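Local coordinates for periplasmic beta-glucosidase (Pseudomonas aeruginosa, PDB 6R5T), which probably hydrolyses terminal, non-reducing beta-D-glucosyl residues to release beta-D-glucose, as a periplasmic glycoside hydrolase of family 3, at residues E357-G362 with G546-D551; R272-L277 with D289-T294; D132-R137 with R569-V574; S122-V127 with G154-A159. The protein carries 1 engineered substitution. All blocks are in the same frame, centred on the assembly; numbering follows the deposited sequence. Where two conformers were deposited one is given.

Interaction 1: E357-G362 with G546-D551; sequences EVAREG and GNAIAD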
loop_
_atom_site.group_PDB
_atom_site.type_symbol
_atom_site.label_atom_id
_atom_site.label_comp_id
_atom_site.label_asym_id
_atom_site.label_seq_id
_atom_site.Cartn_x
_atom_site.Cartn_y
_atom_site.Cartn_z
ATOM N N GLU A 357 15.784 10.700 32.425
ATOM C CA GLU A 357 15.886 12.007 31.706
ATOM C C GLU A 357 15.550 11.817 30.224
ATOM O O GLU A 357 14.856 12.655 29.650
ATOM C CB GLU A 357 17.255 12.628 31.919
ATOM C CG GLU A 357 17.369 13.079 33.375
ATOM C CD GLU A 357 18.666 13.718 33.821
ATOM O OE1 GLU A 357 19.649 13.650 33.092
ATOM O OE2 GLU A 357 18.673 14.261 34.960
ATOM N N VAL A 358 16.063 10.768 29.612
ATOM C CA VAL A 358 15.806 10.535 28.171
ATOM C C VAL A 358 14.322 10.223 27.990
ATOM O O VAL A 358 13.691 10.757 27.055
ATOM C CB VAL A 358 16.714 9.417 27.629
ATOM C CG1 VAL A 358 16.204 8.895 26.299
ATOM C CG2 VAL A 358 18.170 9.894 27.508
ATOM N N ALA A 359 13.753 9.377 28.839
ATOM C CA ALA A 359 12.346 8.944 28.662
ATOM C C ALA A 359 11.390 10.128 28.833
ATOM O O ALA A 359 10.408 10.211 28.079
ATOM C CB ALA A 359 11.988 7.833 29.594
ATOM N N ARG A 360 11.751 11.122 29.635
ATOM C CA ARG A 360 10.854 12.299 29.753
ATOM C C ARG A 360 10.698 13.008 28.398
ATOM O O ARG A 360 9.628 13.583 28.174
ATOM C CB ARG A 360 11.440 13.339 30.727
ATOM C CG ARG A 360 11.385 12.991 32.201
ATOM C CD ARG A 360 12.273 14.032 32.929
ATOM N NE ARG A 360 12.354 13.673 34.337
ATOM C CZ ARG A 360 13.335 13.979 35.178
ATOM N NH1 ARG A 360 14.354 14.720 34.791
ATOM N NH2 ARG A 360 13.252 13.575 36.432
ATOM N N GLU A 361 11.754 13.043 27.587
ATOM C CA GLU A 361 11.823 13.872 26.384
ATOM C C GLU A 361 10.966 13.325 25.243
ATOM O O GLU A 361 10.639 14.108 24.366
ATOM C CB GLU A 361 13.263 14.022 25.912
ATOM C CG GLU A 361 14.172 14.741 26.913
ATOM C CD GLU A 361 13.763 16.182 27.217
ATOM O OE1 GLU A 361 13.085 16.807 26.350
ATOM O OE2 GLU A 361 14.058 16.659 28.343
ATOM N N GLY A 362 10.640 12.048 25.285
ATOM C CA GLY A 362 9.929 11.351 24.196
ATOM C C GLY A 362 8.415 11.381 24.385
ATOM O O GLY A 362 7.673 11.029 23.432
ATOM N N GLY A 546 7.977 4.442 34.020
ATOM C CA GLY A 546 6.906 4.854 34.940
ATOM C C GLY A 546 7.307 6.100 35.704
ATOM O O GLY A 546 6.433 6.920 35.985
ATOM N N ASN A 547 8.576 6.272 36.035
ATOM C CA ASN A 547 9.014 7.503 36.749
ATOM C C ASN A 547 8.985 8.708 35.811
ATOM O O ASN A 547 8.486 9.787 36.199
ATOM C CB ASN A 547 10.402 7.343 37.346
ATOM C CG ASN A 547 10.422 6.575 38.650
ATOM O OD1 ASN A 547 9.478 6.661 39.442
ATOM N ND2 ASN A 547 11.533 5.840 38.873
ATOM N N ALA A 548 9.384 8.543 34.551
ATOM C CA ALA A 548 9.351 9.651 33.584
ATOM C C ALA A 548 7.884 10.045 33.312
ATOM O O ALA A 548 7.566 11.238 33.173
ATOM C CB ALA A 548 10.106 9.277 32.343
ATOM N N ILE A 549 7.002 9.050 33.216
ATOM C CA ILE A 549 5.562 9.301 32.973
ATOM C C ILE A 549 4.964 10.062 34.166
ATOM O O ILE A 549 4.308 11.087 33.965
ATOM C CB ILE A 549 4.838 7.994 32.636
ATOM C CG1 ILE A 549 5.334 7.427 31.304
ATOM C CG2 ILE A 549 3.345 8.210 32.642
ATOM C CD1 ILE A 549 4.919 6.041 31.068
ATOM N N ALA A 550 5.229 9.625 35.400
ATOM C CA ALA A 550 4.768 10.378 36.570
ATOM C C ALA A 550 5.354 11.790 36.585
ATOM O O ALA A 550 4.617 12.702 36.945
ATOM C CB ALA A 550 5.074 9.617 37.829
ATOM N N ASP A 551 6.609 11.996 36.198
ATOM C CA ASP A 551 7.224 13.325 36.132
ATOM C C ASP A 551 6.378 14.229 35.242
ATOM O O ASP A 551 6.173 15.387 35.605
ATOM C CB ASP A 551 8.652 13.233 35.613
ATOM C CG ASP A 551 9.648 12.621 36.591
ATOM O OD1 ASP A 551 9.318 12.547 37.829
ATOM O OD2 ASP A 551 10.706 12.174 36.097
#
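Asp551 OD2 is gripped by two nitrogens of one arginine: Arg360 NE lies 2.8 Å from Asp551 OD2, and Arg360 NH2 lies 2.9 Å from the same oxygen. This side-on, single-acceptor salt bridge joins two helices, 352-362 and 545-553, in the alpha/beta part of the enzyme that follows the barrel. Helix 352-362 leads into edge strand 364-368 of the mixed sheet, whereas helix 545-553 follows strand 534-537, its antiparallel neighbour. The axes of segments 357-362 and 546-551 approach to 8.3 Å and cross at -53°. The arginine reaches over because its CG stands beside the backbone N (chi1 -73°) and the chain then runs extended to NE. OD2 lies in the plane of the guanidinium, but both nitrogens meet it from above the same face of the carboxylate, the two planes being turned 55° apart. The grip is therefore flat on the arginine side and tilted on the aspartate side. The other carboxylate oxygen, Asp551 OD1, has Arg356 NH2 as a salt-bridge partner, so two arginines of the same helix flank this aspartate, which probably favours its charged form. Beside the ion pair the helices come close through small residues. Their nearest CA atoms, those of Arg360 and Ala548, are 4.9 Å apart. Here Ala548 CB points at the facing helix and lies 3.7 Å from Arg360 N and 3.9 Å from Arg360 CG, against the start of the arginine chain. Two methyls complete the joint, Ala359 CB touching Ala548 CB at 3.6 Å.

Interaction 2: R272-L277 with D289-T294; sequences RDATRL and DDLYST
The helix at 272-277 faces the first turn of the helix that starts at Leu291, with the CA atoms of Thr275 and Tyr292 6.1 Å apart. Both belong to the (beta/alpha)8 barrel domain: helix 271-281 comes before strand 286-287 and helix 291-301 after it, so the two helices are neighbours on the outside of the barrel. Thr275 carries most of the contact with its two branches. Its hydroxyl, turned beside its own backbone N (chi1 -61°), lies 3.3 Å from Leu291 CB in van der Waals contact; the polar partner of OG1 is the carbonyl O of Glu271, one turn back. The methyl branch goes to the tyrosine, Thr275 CG2 lying 3.8 Å from Tyr292 CD1, while the two side chains run past each other in opposite directions. Tyr292 OH ends on the carbonyl O of Val283, which fixes the far end of the ring. Leu291 also sends a branch to the neighbouring alanine, Leu291 CD2 lying 4.3 Å from Ala274 CB. The helix start that presents these groups is shaped by an Asx turn, in which Leu291 N donates to Asp289 OD1 at 3.1 Å and 164°. Asp290, in the N-cap position with a left-handed backbone, offers its carbonyl rather than its side chain: Asp290 O accepts from Thr294 N at 3.1 Å and, from above the carbonyl plane, from Thr294 OG1 at 2.9 Å.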
loop_
_atom_site.group_PDB
_atom_site.type_symbol
_atom_site.label_atom_id
_atom_site.label_comp_id
_atom_site.label_asym_id
_atom_site.label_seq_id
_atom_site.Cartn_x
_atom_site.Cartn_y
_atom_site.Cartn_z
ATOM N N ARG A 272 23.650 -24.751 -2.334
ATOM C CA ARG A 272 24.897 -24.455 -3.061
ATOM C C ARG A 272 24.718 -23.189 -3.901
ATOM O O ARG A 272 25.551 -22.301 -3.870
ATOM C CB ARG A 272 25.206 -25.667 -3.936
ATOM C CG ARG A 272 26.471 -25.565 -4.748
ATOM C CD ARG A 272 26.708 -26.904 -5.452
ATOM N NE ARG A 272 27.968 -26.783 -6.144
ATOM C CZ ARG A 272 28.917 -27.732 -6.211
ATOM N NH1 ARG A 272 28.749 -28.929 -5.650
ATOM N NH2 ARG A 272 30.029 -27.453 -6.875
ATOM N N ASP A 273 23.636 -23.154 -4.671
ATOM C CA ASP A 273 23.357 -21.983 -5.552
ATOM C C ASP A 273 23.029 -20.777 -4.671
ATOM O O ASP A 273 23.464 -19.690 -5.005
ATOM C CB ASP A 273 22.243 -22.316 -6.539
ATOM C CG ASP A 273 22.665 -23.339 -7.581
ATOM O OD1 ASP A 273 23.905 -23.547 -7.753
ATOM O OD2 ASP A 273 21.763 -23.958 -8.195
ATOM N N ALA A 274 22.345 -20.955 -3.544
ATOM C CA ALA A 274 22.074 -19.803 -2.656
ATOM C C ALA A 274 23.378 -19.191 -2.142
ATOM O O ALA A 274 23.574 -17.936 -2.132
ATOM C CB ALA A 274 21.169 -20.228 -1.543
ATOM N N THR A 275 24.330 -20.056 -1.742
ATOM C CA THR A 275 25.611 -19.587 -1.201
ATOM C C THR A 275 26.365 -18.777 -2.272
ATOM O O THR A 275 26.927 -17.698 -1.980
ATOM C CB THR A 275 26.432 -20.811 -0.759
ATOM O OG1 THR A 275 25.711 -21.508 0.257
ATOM C CG2 THR A 275 27.778 -20.380 -0.251
ATOM N N ARG A 276 26.370 -19.293 -3.517
ATOM C CA ARG A 276 27.060 -18.611 -4.637
ATOM C C ARG A 276 26.461 -17.198 -4.828
ATOM O O ARG A 276 27.206 -16.214 -4.898
ATOM C CB ARG A 276 26.948 -19.432 -5.919
ATOM C CG ARG A 276 27.657 -18.720 -7.053
ATOM C CD ARG A 276 27.512 -19.291 -8.450
ATOM N NE ARG A 276 26.241 -19.969 -8.635
ATOM C CZ ARG A 276 25.123 -19.406 -9.079
ATOM N NH1 ARG A 276 25.081 -18.120 -9.397
ATOM N NH2 ARG A 276 24.038 -20.150 -9.184
ATOM N N LEU A 277 25.136 -17.130 -4.834
ATOM C CA LEU A 277 24.451 -15.828 -5.067
ATOM C C LEU A 277 24.830 -14.846 -3.960
ATOM O O LEU A 277 25.133 -13.704 -4.271
ATOM C CB LEU A 277 22.947 -16.031 -5.125
ATOM C CG LEU A 277 22.431 -16.773 -6.340
ATOM C CD1 LEU A 277 20.946 -17.056 -6.217
ATOM C CD2 LEU A 277 22.730 -16.001 -7.609
ATOM N N ASP A 289 23.076 -20.019 9.403
ATOM C CA ASP A 289 22.627 -21.212 8.629
ATOM C C ASP A 289 23.805 -22.095 8.176
ATOM O O ASP A 289 23.547 -23.226 7.727
ATOM C CB ASP A 289 21.662 -20.864 7.496
ATOM C CG ASP A 289 22.215 -19.916 6.476
ATOM O OD1 ASP A 289 23.400 -20.053 6.156
ATOM O OD2 ASP A 289 21.401 -19.098 5.945
ATOM N N ASP A 290 25.037 -21.616 8.334
ATOM C CA ASP A 290 26.285 -22.351 8.018
ATOM C C ASP A 290 26.409 -22.719 6.548
ATOM O O ASP A 290 27.259 -23.537 6.231
ATOM C CB ASP A 290 26.415 -23.583 8.910
ATOM C CG ASP A 290 26.777 -23.226 10.330
ATOM O OD1 ASP A 290 27.156 -22.073 10.595
ATOM O OD2 ASP A 290 26.648 -24.119 11.171
ATOM N N LEU A 291 25.676 -22.072 5.654
ATOM C CA LEU A 291 25.787 -22.427 4.229
ATOM C C LEU A 291 27.188 -22.092 3.722
ATOM O O LEU A 291 27.698 -22.852 2.900
ATOM C CB LEU A 291 24.718 -21.708 3.404
ATOM C CG LEU A 291 23.486 -22.554 3.122
ATOM C CD1 LEU A 291 22.826 -22.996 4.396
ATOM C CD2 LEU A 291 22.482 -21.807 2.256
ATOM N N TYR A 292 27.802 -21.005 4.180
ATOM C CA TYR A 292 29.125 -20.617 3.651
ATOM C C TYR A 292 30.152 -21.724 3.979
ATOM O O TYR A 292 30.915 -22.125 3.091
ATOM C CB TYR A 292 29.610 -19.279 4.190
ATOM C CG TYR A 292 29.089 -18.051 3.479
ATOM C CD1 TYR A 292 27.905 -18.081 2.754
ATOM C CD2 TYR A 292 29.745 -16.849 3.598
ATOM C CE1 TYR A 292 27.454 -16.948 2.094
ATOM C CE2 TYR A 292 29.302 -15.703 2.952
ATOM C CZ TYR A 292 28.169 -15.767 2.176
ATOM O OH TYR A 292 27.701 -14.661 1.539
ATOM N N SER A 293 30.194 -22.165 5.226
ATOM C CA SER A 293 31.151 -23.218 5.626
ATOM C C SER A 293 30.850 -24.518 4.890
ATOM O O SER A 293 31.787 -25.268 4.599
ATOM C CB SER A 293 31.102 -23.413 7.096
ATOM O OG SER A 293 31.647 -22.276 7.764
ATOM N N THR A 294 29.588 -24.806 4.594
ATOM C CA THR A 294 29.187 -26.083 3.949
ATOM C C THR A 294 29.554 -26.053 2.464
ATOM O O THR A 294 29.951 -27.083 1.915
ATOM C CB THR A 294 27.688 -26.340 4.149
ATOM O OG1 THR A 294 27.397 -26.322 5.551
ATOM C CG2 THR A 294 27.217 -27.620 3.483
#

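Interaction 3: D132-R137 with R569-V574; sequences DARWGR and RSVGQV. With BGC (beta-D-glucopyranose), chain C.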
loop_
_atom_site.group_PDB
_atom_site.type_symbol
_atom_site.label_atom_id
_atom_site.label_comp_id
_atom_site.label_asym_id
_atom_site.label_seq_id
_atom_site.Cartn_x
_atom_site.Cartn_y
_atom_site.Cartn_z
ATOM N N ASP A 132 4.062 2.855 6.853
ATOM C CA ASP A 132 2.934 1.913 6.998
ATOM C C ASP A 132 2.881 1.488 8.448
ATOM O O ASP A 132 3.643 0.654 8.883
ATOM C CB ASP A 132 3.072 0.727 6.060
ATOM C CG ASP A 132 1.844 -0.169 5.985
ATOM O OD1 ASP A 132 1.129 -0.331 7.021
ATOM O OD2 ASP A 132 1.590 -0.649 4.829
ATOM N N ALA A 133 1.918 2.064 9.174
ATOM C CA ALA A 133 1.784 1.836 10.620
ATOM C C ALA A 133 1.472 0.368 10.969
ATOM O O ALA A 133 1.590 -0.003 12.128
ATOM C CB ALA A 133 0.687 2.759 11.152
ATOM N N ARG A 134 1.023 -0.457 10.025
ATOM C CA ARG A 134 0.672 -1.874 10.354
ATOM C C ARG A 134 1.907 -2.705 10.683
ATOM O O ARG A 134 1.793 -3.703 11.402
ATOM C CB ARG A 134 -0.026 -2.523 9.160
ATOM C CG ARG A 134 -1.352 -1.869 8.810
ATOM C CD ARG A 134 -1.925 -2.495 7.556
ATOM N NE ARG A 134 -1.209 -2.042 6.382
ATOM C CZ ARG A 134 -1.563 -2.346 5.144
ATOM N NH1 ARG A 134 -2.577 -3.151 4.906
ATOM N NH2 ARG A 134 -0.862 -1.894 4.136
ATOM N N TRP A 135 3.055 -2.321 10.166
ATOM C CA TRP A 135 4.286 -3.144 10.306
ATOM C C TRP A 135 4.725 -3.184 11.786
ATOM O O TRP A 135 4.882 -2.130 12.400
ATOM C CB TRP A 135 5.347 -2.543 9.399
ATOM C CG TRP A 135 6.607 -3.357 9.255
ATOM C CD1 TRP A 135 6.694 -4.652 8.860
ATOM C CD2 TRP A 135 7.963 -2.888 9.302
ATOM N NE1 TRP A 135 8.004 -5.031 8.699
ATOM C CE2 TRP A 135 8.801 -3.958 8.935
ATOM C CE3 TRP A 135 8.557 -1.662 9.603
ATOM C CZ2 TRP A 135 10.191 -3.840 8.840
ATOM C CZ3 TRP A 135 9.932 -1.548 9.554
ATOM C CH2 TRP A 135 10.747 -2.631 9.158
ATOM N N GLY A 136 5.025 -4.368 12.312
ATOM C CA GLY A 136 5.360 -4.495 13.732
ATOM C C GLY A 136 6.695 -3.876 14.064
ATOM O O GLY A 136 6.904 -3.488 15.204
ATOM N N ARG A 137 7.552 -3.662 13.077
ATOM C CA ARG A 137 8.907 -3.124 13.361
ATOM C C ARG A 137 8.982 -1.611 13.275
ATOM O O ARG A 137 10.092 -1.055 13.383
ATOM C CB ARG A 137 9.899 -3.825 12.452
ATOM C CG ARG A 137 9.832 -5.331 12.613
ATOM C CD ARG A 137 10.967 -6.096 11.915
ATOM N NE ARG A 137 12.168 -5.929 12.713
ATOM C CZ ARG A 137 13.179 -6.803 12.788
ATOM N NH1 ARG A 137 13.160 -7.902 12.056
ATOM N NH2 ARG A 137 14.172 -6.545 13.639
ATOM N N ARG A 569 -6.252 8.155 10.844
ATOM C CA ARG A 569 -7.591 8.047 11.496
ATOM C C ARG A 569 -8.006 6.581 11.563
ATOM O O ARG A 569 -8.730 6.211 12.510
ATOM C CB ARG A 569 -8.634 8.895 10.778
ATOM C CG ARG A 569 -8.340 10.369 10.908
ATOM C CD ARG A 569 -9.303 11.154 10.052
ATOM N NE ARG A 569 -8.932 12.551 10.023
ATOM C CZ ARG A 569 -9.240 13.452 10.944
ATOM N NH1 ARG A 569 -9.981 13.130 11.974
ATOM N NH2 ARG A 569 -8.818 14.690 10.785
ATOM N N SER A 570 -7.607 5.752 10.605
ATOM C CA SER A 570 -7.902 4.318 10.639
ATOM C C SER A 570 -6.925 3.593 9.728
ATOM O O SER A 570 -6.296 4.221 8.877
ATOM C CB SER A 570 -9.327 4.021 10.224
ATOM O OG SER A 570 -9.481 4.280 8.836
ATOM N N VAL A 571 -6.883 2.288 9.859
ATOM C CA VAL A 571 -6.004 1.431 9.041
ATOM C C VAL A 571 -6.388 1.542 7.561
ATOM O O VAL A 571 -5.507 1.404 6.690
ATOM C CB VAL A 571 -6.049 -0.014 9.546
ATOM C CG1 VAL A 571 -7.381 -0.720 9.247
ATOM C CG2 VAL A 571 -4.869 -0.781 8.971
ATOM N N GLY A 572 -7.655 1.855 7.265
ATOM C CA GLY A 572 -8.060 1.955 5.866
ATOM C C GLY A 572 -7.533 3.179 5.186
ATOM O O GLY A 572 -7.743 3.276 3.969
ATOM N N GLN A 573 -6.857 4.094 5.890
ATOM C CA GLN A 573 -6.174 5.255 5.260
ATOM C C GLN A 573 -4.697 4.969 4.965
ATOM O O GLN A 573 -4.072 5.852 4.385
ATOM C CB GLN A 573 -6.315 6.489 6.152
ATOM C CG GLN A 573 -7.779 6.798 6.463
ATOM C CD GLN A 573 -8.170 8.254 6.475
ATOM O OE1 GLN A 573 -7.383 9.132 6.092
ATOM N NE2 GLN A 573 -9.420 8.510 6.892
ATOM N N VAL A 574 -4.153 3.809 5.309
ATOM C CA VAL A 574 -2.689 3.578 5.178
ATOM C C VAL A 574 -2.358 3.553 3.704
ATOM O O VAL A 574 -3.070 2.936 2.902
ATOM C CB VAL A 574 -2.285 2.314 5.936
ATOM C CG1 VAL A 574 -0.936 1.770 5.519
ATOM C CG2 VAL A 574 -2.366 2.554 7.430
HETATM C C2 BGC C . 18.401 -8.603 14.221
HETATM C C3 BGC C . 18.763 -10.094 14.070
HETATM C C4 BGC C . 17.414 -10.863 14.105
HETATM C C5 BGC C . 16.592 -10.361 12.904
HETATM C C6 BGC C . 15.213 -10.981 12.836
HETATM C C1 BGC C . 17.447 -8.200 13.090
HETATM O O1 BGC C . 17.094 -6.885 13.388
HETATM O O2 BGC C . 19.519 -7.723 14.188
HETATM O O3 BGC C . 19.563 -10.494 15.201
HETATM O O4 BGC C . 17.707 -12.261 13.954
HETATM O O5 BGC C . 16.279 -9.017 13.115
HETATM O O6 BGC C . 14.521 -10.497 11.679
#
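A substrate-pocket loop of the barrel domain meets a loop of the C-terminal domain here, where Asp132 and Arg134 receive Val574 and Val571. Asp132 to Trp135 forms a type I beta turn, stiffened by an Asx turn. Asp132 OD1 accepts from Arg134 N with its anti lone pair and from Arg134 NE, at 3.0 Å and 173°, with its syn lone pair. Arg134 NH2 completes the side-on grip on Asp132 OD2 at 2.8 Å, also syn. Against this ion pair leans one methyl. With CG1 anti to its backbone N (chi1 162°), Val574 places that carbon 3.3 Å from Asp132 OD1 and 3.9 Å from Arg134 NH2. Val571, in a short 3-10 turn, sets CG2 3.7 Å from Arg134 CG, crossing the arginine chain at about a right angle. Arg134 NH1 continues outward to Val574 O and Gly572 O of the second subunit, so the same arginine serves the dimer interface. At the far end of the turn-bearing segment, Arg137 reaches the glucose: Arg137 NH1 donates to BGC O6 at 3.0 Å, and Arg137 NH2 to BGC O1 at 3.0 Å and to ring oxygen O5 at 3.3 Å. Glu140 forms a salt bridge with Arg137 NH2. One short segment thus joins sugar pocket, domain boundary and subunit boundary, in keeping with the family 3 plan of a barrel whose active site lies beside the second domain.

Interaction 4: S122-V127 with G154-A159; sequences SFSPMV and GVMVRA. With BGC (beta-D-glucopyranose), chain C.
The chain leaving strand 121-122 bends in an inverse gamma turn centred on Phe123 and a cis peptide bond before Pro125, which brings this loop against helix 146-161; the nearest CA atoms, of Pro125 and Met156, are 6.4 Å apart. The proline ring makes most of the contact. Pro125 CB lies 3.8 Å from Met156 CB, the two side chains lying alongside and running opposite ways. Further round the ring, Pro125 CD sits 3.9 Å from Val157 CG2, the branch that chi1 of 170° holds beside the backbone N of Val157. The proline contacts are apolar, and no hydrogen bond crosses between the segments; Ser124 OG, which is hydrogen-bonded to Tyr160 OH, lies 4.0 Å from Met156 CE. Two residues before the proline, the same loop lines the glycan pocket: Phe123 CB lies 3.4 Å from BGC O2, and the carbonyl O of Phe123 accepts from Lys176 NZ, which itself binds the sugar. Helix 146-161 is the helix of a beta-alpha-beta crossover between the parallel neighbours 121-122 and 172-178 of the barrel. Met156 also packs on Val103 and Ala107, and Val157 on Ala211, so the helix that meets the proline also packs on helices 100-116 and 206-213.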
loop_
_atom_site.group_PDB
_atom_site.type_symbol
_atom_site.label_atom_id
_atom_site.label_comp_id
_atom_site.label_asym_id
_atom_site.label_seq_id
_atom_site.Cartn_x
_atom_site.Cartn_y
_atom_site.Cartn_z
ATOM N N SER A 122 26.900 -3.911 18.067
ATOM C CA SER A 122 25.429 -3.981 18.079
ATOM C C SER A 122 24.899 -4.023 16.652
ATOM O O SER A 122 25.349 -3.256 15.805
ATOM C CB SER A 122 24.818 -2.830 18.827
ATOM O OG SER A 122 23.384 -2.999 18.841
ATOM N N PHE A 123 23.842 -4.810 16.483
ATOM C CA PHE A 123 23.031 -4.748 15.246
ATOM C C PHE A 123 22.063 -3.573 15.403
ATOM O O PHE A 123 20.895 -3.774 15.749
ATOM C CB PHE A 123 22.324 -6.074 15.068
ATOM C CG PHE A 123 23.235 -7.276 14.983
ATOM C CD1 PHE A 123 24.361 -7.279 14.186
ATOM C CD2 PHE A 123 22.923 -8.409 15.687
ATOM C CE1 PHE A 123 25.160 -8.417 14.139
ATOM C CE2 PHE A 123 23.722 -9.531 15.641
ATOM C CZ PHE A 123 24.823 -9.523 14.848
ATOM N N SER A 124 22.568 -2.392 15.199
ATOM C CA SER A 124 21.895 -1.094 15.471
ATOM C C SER A 124 22.780 -0.025 14.848
ATOM O O SER A 124 23.980 -0.244 14.754
ATOM C CB SER A 124 21.740 -0.912 16.969
ATOM O OG SER A 124 21.045 0.283 17.366
ATOM N N PRO A 125 22.269 1.138 14.417
ATOM C CA PRO A 125 20.848 1.514 14.501
ATOM C C PRO A 125 20.007 0.893 13.368
ATOM O O PRO A 125 20.488 0.611 12.294
ATOM C CB PRO A 125 20.918 3.017 14.315
ATOM C CG PRO A 125 22.088 3.236 13.408
ATOM C CD PRO A 125 23.092 2.212 13.877
ATOM N N MET A 126 18.727 0.722 13.655
ATOM C CA MET A 126 17.710 0.455 12.628
ATOM C C MET A 126 17.244 1.781 12.066
ATOM O O MET A 126 16.776 2.606 12.832
ATOM C CB MET A 126 16.555 -0.329 13.270
ATOM C CG MET A 126 15.502 -0.824 12.282
ATOM S SD MET A 126 14.335 0.458 11.856
ATOM C CE MET A 126 12.916 -0.543 11.348
ATOM N N VAL A 127 17.417 1.988 10.773
ATOM C CA VAL A 127 17.163 3.291 10.114
ATOM C C VAL A 127 16.242 3.148 8.917
ATOM O O VAL A 127 16.285 4.014 8.012
ATOM C CB VAL A 127 18.501 3.941 9.750
ATOM C CG1 VAL A 127 19.350 4.088 11.011
ATOM C CG2 VAL A 127 19.291 3.213 8.679
ATOM N N GLY A 154 23.175 8.901 11.695
ATOM C CA GLY A 154 24.573 9.332 11.878
ATOM C C GLY A 154 24.882 9.554 13.351
ATOM O O GLY A 154 25.937 9.130 13.834
ATOM N N VAL A 155 23.985 10.163 14.099
ATOM C CA VAL A 155 24.185 10.396 15.558
ATOM C C VAL A 155 24.385 9.084 16.316
ATOM O O VAL A 155 25.294 8.957 17.152
ATOM C CB VAL A 155 22.980 11.180 16.123
ATOM C CG1 VAL A 155 22.952 11.160 17.623
ATOM C CG2 VAL A 155 22.986 12.588 15.596
ATOM N N MET A 156 23.568 8.084 16.043
ATOM C CA MET A 156 23.633 6.787 16.710
ATOM C C MET A 156 24.982 6.129 16.392
ATOM O O MET A 156 25.634 5.646 17.314
ATOM C CB MET A 156 22.536 5.862 16.193
ATOM C CG MET A 156 21.113 6.274 16.605
ATOM S SD MET A 156 20.735 5.906 18.304
ATOM C CE MET A 156 20.895 4.130 18.411
ATOM N N VAL A 157 25.369 6.122 15.139
ATOM C CA VAL A 157 26.670 5.505 14.774
ATOM C C VAL A 157 27.822 6.190 15.522
ATOM O O VAL A 157 28.679 5.507 16.104
ATOM C CB VAL A 157 26.883 5.564 13.272
ATOM C CG1 VAL A 157 28.290 5.173 12.892
ATOM C CG2 VAL A 157 25.870 4.658 12.579
ATOM N N ARG A 158 27.871 7.505 15.485
ATOM C CA ARG A 158 28.965 8.252 16.160
ATOM C C ARG A 158 28.963 7.991 17.649
ATOM O O ARG A 158 30.077 7.849 18.269
ATOM C CB ARG A 158 28.892 9.721 15.786
ATOM C CG ARG A 158 29.235 9.985 14.327
ATOM C CD ARG A 158 29.363 11.469 14.042
ATOM N NE ARG A 158 28.103 12.165 14.194
ATOM C CZ ARG A 158 27.189 12.376 13.236
ATOM N NH1 ARG A 158 27.366 11.961 11.990
ATOM N NH2 ARG A 158 26.084 13.021 13.557
ATOM N N ALA A 159 27.789 7.928 18.275
ATOM C CA ALA A 159 27.687 7.720 19.724
ATOM C C ALA A 159 28.154 6.322 20.103
ATOM O O ALA A 159 28.830 6.160 21.145
ATOM C CB ALA A 159 26.284 8.025 20.163
HETATM C C2 BGC C . 18.401 -8.603 14.221
HETATM C C3 BGC C . 18.763 -10.094 14.070
HETATM C C4 BGC C . 17.414 -10.863 14.105
HETATM C C5 BGC C . 16.592 -10.361 12.904
HETATM C C6 BGC C . 15.213 -10.981 12.836
HETATM C C1 BGC C . 17.447 -8.200 13.090
HETATM O O1 BGC C . 17.094 -6.885 13.388
HETATM O O2 BGC C . 19.519 -7.723 14.188
HETATM O O3 BGC C . 19.563 -10.494 15.201
HETATM O O4 BGC C . 17.707 -12.261 13.954
HETATM O O5 BGC C . 16.279 -9.017 13.115
HETATM O O6 BGC C . 14.521 -10.497 11.679
#

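Following the chain, interaction 4 opens at 122-127 and closes at 154-159 within the barrel domain. Interaction 3 opens between those segments, at 132-137, and closes only at 569-574, so the two cross. They also touch, with Arg137 O 3.5 Å from Met126 CE, and both reach the same glucose. Inside the long loop of interaction 3 lie interaction 2, which ties two barrel helices over 272-294, and then interaction 1, which joins helices 352-362 and 545-553 beside the mixed sheet. These two lie in series, on opposite sides of the chain's centre, with contact centres about 47 Å apart. Of the four, interaction 3 is the one whose segments lie in the barrel and in the C-terminal domain.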